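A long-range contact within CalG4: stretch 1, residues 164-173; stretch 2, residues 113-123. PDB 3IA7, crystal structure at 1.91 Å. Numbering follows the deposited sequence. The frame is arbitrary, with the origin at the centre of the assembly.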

# COMPACT_ATOMS: atom_id res chain seq x y z
N VAL A 164 26.33 7.32 -31.55
CA VAL A 164 26.03 8.18 -30.42
C VAL A 164 26.55 7.52 -29.16
O VAL A 164 27.09 8.17 -28.30
CB VAL A 164 24.50 8.46 -30.26
CG1 VAL A 164 24.22 9.06 -28.87
CG2 VAL A 164 24.04 9.42 -31.37
N LEU A 165 26.33 6.23 -29.03
CA LEU A 165 26.73 5.52 -27.83
C LEU A 165 28.23 5.33 -27.65
O LEU A 165 28.74 5.49 -26.52
CB LEU A 165 25.94 4.18 -27.69
CG LEU A 165 24.45 4.33 -27.31
CD1 LEU A 165 23.82 2.98 -27.28
CD2 LEU A 165 24.16 5.02 -25.94
N VAL A 166 28.96 5.02 -28.74
CA VAL A 166 30.40 4.97 -28.64
C VAL A 166 30.96 6.31 -28.12
O VAL A 166 31.84 6.32 -27.26
CB VAL A 166 31.08 4.62 -30.01
CG1 VAL A 166 32.61 4.83 -29.95
CG2 VAL A 166 30.76 3.18 -30.39
N ASP A 167 30.46 7.40 -28.67
CA ASP A 167 30.93 8.74 -28.32
C ASP A 167 30.65 9.03 -26.84
O ASP A 167 31.55 9.47 -26.10
CB ASP A 167 30.23 9.79 -29.20
CG ASP A 167 30.85 11.17 -29.04
OD1 ASP A 167 31.96 11.41 -29.54
OD2 ASP A 167 30.23 11.99 -28.38
N LEU A 168 29.42 8.74 -26.42
CA LEU A 168 28.99 9.01 -25.03
C LEU A 168 29.82 8.18 -24.04
O LEU A 168 30.35 8.70 -23.06
CB LEU A 168 27.47 8.69 -24.87
CG LEU A 168 26.91 8.79 -23.43
CD1 LEU A 168 27.08 10.28 -22.93
CD2 LEU A 168 25.45 8.36 -23.32
N LEU A 169 29.91 6.87 -24.26
CA LEU A 169 30.72 6.00 -23.41
C LEU A 169 32.16 6.46 -23.31
O LEU A 169 32.77 6.41 -22.26
CB LEU A 169 30.71 4.57 -23.97
CG LEU A 169 29.41 3.80 -23.76
CD1 LEU A 169 29.58 2.31 -24.29
CD2 LEU A 169 28.96 3.79 -22.37
N GLY A 170 32.73 6.87 -24.44
CA GLY A 170 34.11 7.35 -24.48
C GLY A 170 34.33 8.56 -23.60
O GLY A 170 35.40 8.73 -23.02
N LYS A 171 33.31 9.43 -23.51
CA LYS A 171 33.36 10.59 -22.62
C LYS A 171 33.44 10.23 -21.13
O LYS A 171 33.79 11.08 -20.33
CB LYS A 171 32.15 11.52 -22.86
CG LYS A 171 32.29 12.30 -24.15
CD LYS A 171 31.01 13.07 -24.46
CE LYS A 171 31.16 13.80 -25.79
NZ LYS A 171 29.95 14.67 -26.08
N TYR A 172 33.13 8.99 -20.79
CA TYR A 172 33.17 8.47 -19.43
C TYR A 172 34.32 7.46 -19.23
O TYR A 172 34.37 6.74 -18.22
CB TYR A 172 31.82 7.86 -19.04
CG TYR A 172 30.76 8.91 -18.80
CD1 TYR A 172 30.48 9.34 -17.51
CD2 TYR A 172 30.13 9.56 -19.87
CE1 TYR A 172 29.53 10.37 -17.26
CE2 TYR A 172 29.19 10.59 -19.64
CZ TYR A 172 28.91 10.98 -18.31
OH TYR A 172 27.98 11.97 -18.04
N GLY A 173 35.21 7.41 -20.21
CA GLY A 173 36.41 6.58 -20.16
C GLY A 173 36.07 5.11 -20.42
O GLY A 173 36.88 4.25 -20.08
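Stretch 2 (113-123) FIAGRLLAARW

Helices that pack side by side commonly bury a row of branched aliphatic side chains and leave polar groups to finish the seam where it meets solvent, and this contact in CalG4 is a compact example. At its apolar centre is Leu 118 of stretch 2, whose CA-to-CB bond points toward stretch 1 and whose side chain meets three residues there. Its CD1 lies 3.7 Å from CG of Leu 168, its CD2 lies 3.7 Å from CD2 of Leu 169, and that same CD2 is 3.7 Å from CB of Tyr 172. One turn earlier, Ile 114 extends the row: its CD1 approaches CD2 of Leu 165 at 3.9 Å, and its CG2 approaches CD2 of Leu 168 at 4.0 Å. The spacing of four between Ile 114 and Leu 118 is that of a helical stripe, and stretch 2 is helical through this region. The helix of residues 164-170 runs in nearly the same direction, with an angle of 26° between the axes and a closest approach of 11.7 Å, a separation filled by the leucine and isoleucine side chains.

A type I turn from Gly 170 to Gly 173 includes Tyr 172, whose CA is 6.3 Å from CA of Arg 122. The tyrosine ring is sandwiched. Leu 118 CB covers one face in a CH-pi contact, 3.9 Å from the ring centroid, while the guanidinium of Arg 122 stacks on the opposite face, with planes only 7° apart and CZ 3.6 Å from the centroid of the Tyr 172 ring, close enough for a cation-pi interaction. At the polar edge, Arg 122 NH2 donates a weak hydrogen bond of 3.0 Å to the backbone O of Lys 171, near the guanidinium plane.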

# COMPACT_ATOMS: atom_id res chain seq x y z
N PHE A 113 19.46 2.64 -17.58
CA PHE A 113 20.65 1.97 -17.08
C PHE A 113 21.91 2.67 -17.60
O PHE A 113 22.92 2.61 -16.93
CB PHE A 113 20.70 0.49 -17.43
CG PHE A 113 21.10 0.20 -18.86
CD1 PHE A 113 22.42 -0.13 -19.16
CD2 PHE A 113 20.16 0.23 -19.89
CE1 PHE A 113 22.87 -0.41 -20.50
CE2 PHE A 113 20.58 -0.10 -21.24
CZ PHE A 113 21.94 -0.43 -21.52
N ILE A 114 21.85 3.28 -18.80
CA ILE A 114 23.01 3.98 -19.30
C ILE A 114 23.36 5.16 -18.37
O ILE A 114 24.49 5.32 -17.92
CB ILE A 114 22.84 4.45 -20.77
CG1 ILE A 114 22.62 3.20 -21.67
CG2 ILE A 114 24.06 5.27 -21.20
CD1 ILE A 114 22.03 3.51 -23.01
N ALA A 115 22.36 5.95 -18.04
CA ALA A 115 22.56 7.05 -17.07
C ALA A 115 23.08 6.52 -15.77
O ALA A 115 24.02 7.06 -15.19
CB ALA A 115 21.20 7.78 -16.83
N GLY A 116 22.50 5.44 -15.27
CA GLY A 116 22.89 5.00 -13.94
C GLY A 116 24.32 4.54 -13.88
O GLY A 116 25.06 4.88 -12.96
N ARG A 117 24.70 3.73 -14.86
CA ARG A 117 26.04 3.17 -14.90
C ARG A 117 27.11 4.25 -15.22
O ARG A 117 28.21 4.20 -14.69
CB ARG A 117 26.11 2.02 -15.91
CG ARG A 117 25.24 0.83 -15.50
CD ARG A 117 25.53 -0.35 -16.40
NE ARG A 117 26.92 -0.75 -16.26
CZ ARG A 117 27.63 -1.37 -17.20
NH1 ARG A 117 27.06 -1.72 -18.34
NH2 ARG A 117 28.90 -1.64 -16.98
N LEU A 118 26.76 5.22 -16.06
CA LEU A 118 27.71 6.33 -16.34
C LEU A 118 27.93 7.27 -15.10
O LEU A 118 29.03 7.72 -14.86
CB LEU A 118 27.29 7.10 -17.61
CG LEU A 118 27.38 6.21 -18.91
CD1 LEU A 118 26.97 7.11 -20.12
CD2 LEU A 118 28.82 5.63 -19.12
N LEU A 119 26.87 7.53 -14.34
CA LEU A 119 26.94 8.32 -13.09
C LEU A 119 27.86 7.61 -12.14
O LEU A 119 28.78 8.22 -11.56
CB LEU A 119 25.53 8.44 -12.47
CG LEU A 119 24.59 9.47 -13.12
CD1 LEU A 119 23.23 9.37 -12.37
CD2 LEU A 119 25.13 10.92 -13.00
N ALA A 120 27.65 6.30 -12.02
CA ALA A 120 28.47 5.45 -11.15
C ALA A 120 29.95 5.45 -11.58
O ALA A 120 30.83 5.52 -10.73
CB ALA A 120 27.91 4.00 -11.15
N ALA A 121 30.23 5.37 -12.88
CA ALA A 121 31.60 5.46 -13.37
C ALA A 121 32.23 6.83 -13.08
O ALA A 121 33.32 6.90 -12.52
CB ALA A 121 31.64 5.15 -14.88
N ARG A 122 31.56 7.91 -13.46
CA ARG A 122 32.13 9.25 -13.30
C ARG A 122 32.31 9.59 -11.83
O ARG A 122 33.34 10.12 -11.43
CB ARG A 122 31.31 10.35 -13.98
CG ARG A 122 31.92 11.80 -13.73
CD ARG A 122 31.42 12.76 -14.80
NE ARG A 122 31.91 12.39 -16.12
CZ ARG A 122 31.42 12.86 -17.26
NH1 ARG A 122 30.41 13.77 -17.26
NH2 ARG A 122 31.94 12.44 -18.39
N TRP A 123 31.31 9.26 -11.02
CA TRP A 123 31.39 9.54 -9.59
C TRP A 123 32.29 8.55 -8.81
O TRP A 123 32.64 8.84 -7.66
CB TRP A 123 30.00 9.59 -8.96
CG TRP A 123 29.18 10.81 -9.36
CD1 TRP A 123 29.63 12.04 -9.80
CD2 TRP A 123 27.78 10.90 -9.32
NE1 TRP A 123 28.57 12.88 -10.06
CE2 TRP A 123 27.42 12.21 -9.74
CE3 TRP A 123 26.77 10.00 -8.95
CZ2 TRP A 123 26.11 12.60 -9.83
CZ3 TRP A 123 25.46 10.41 -9.02
CH2 TRP A 123 25.15 11.71 -9.44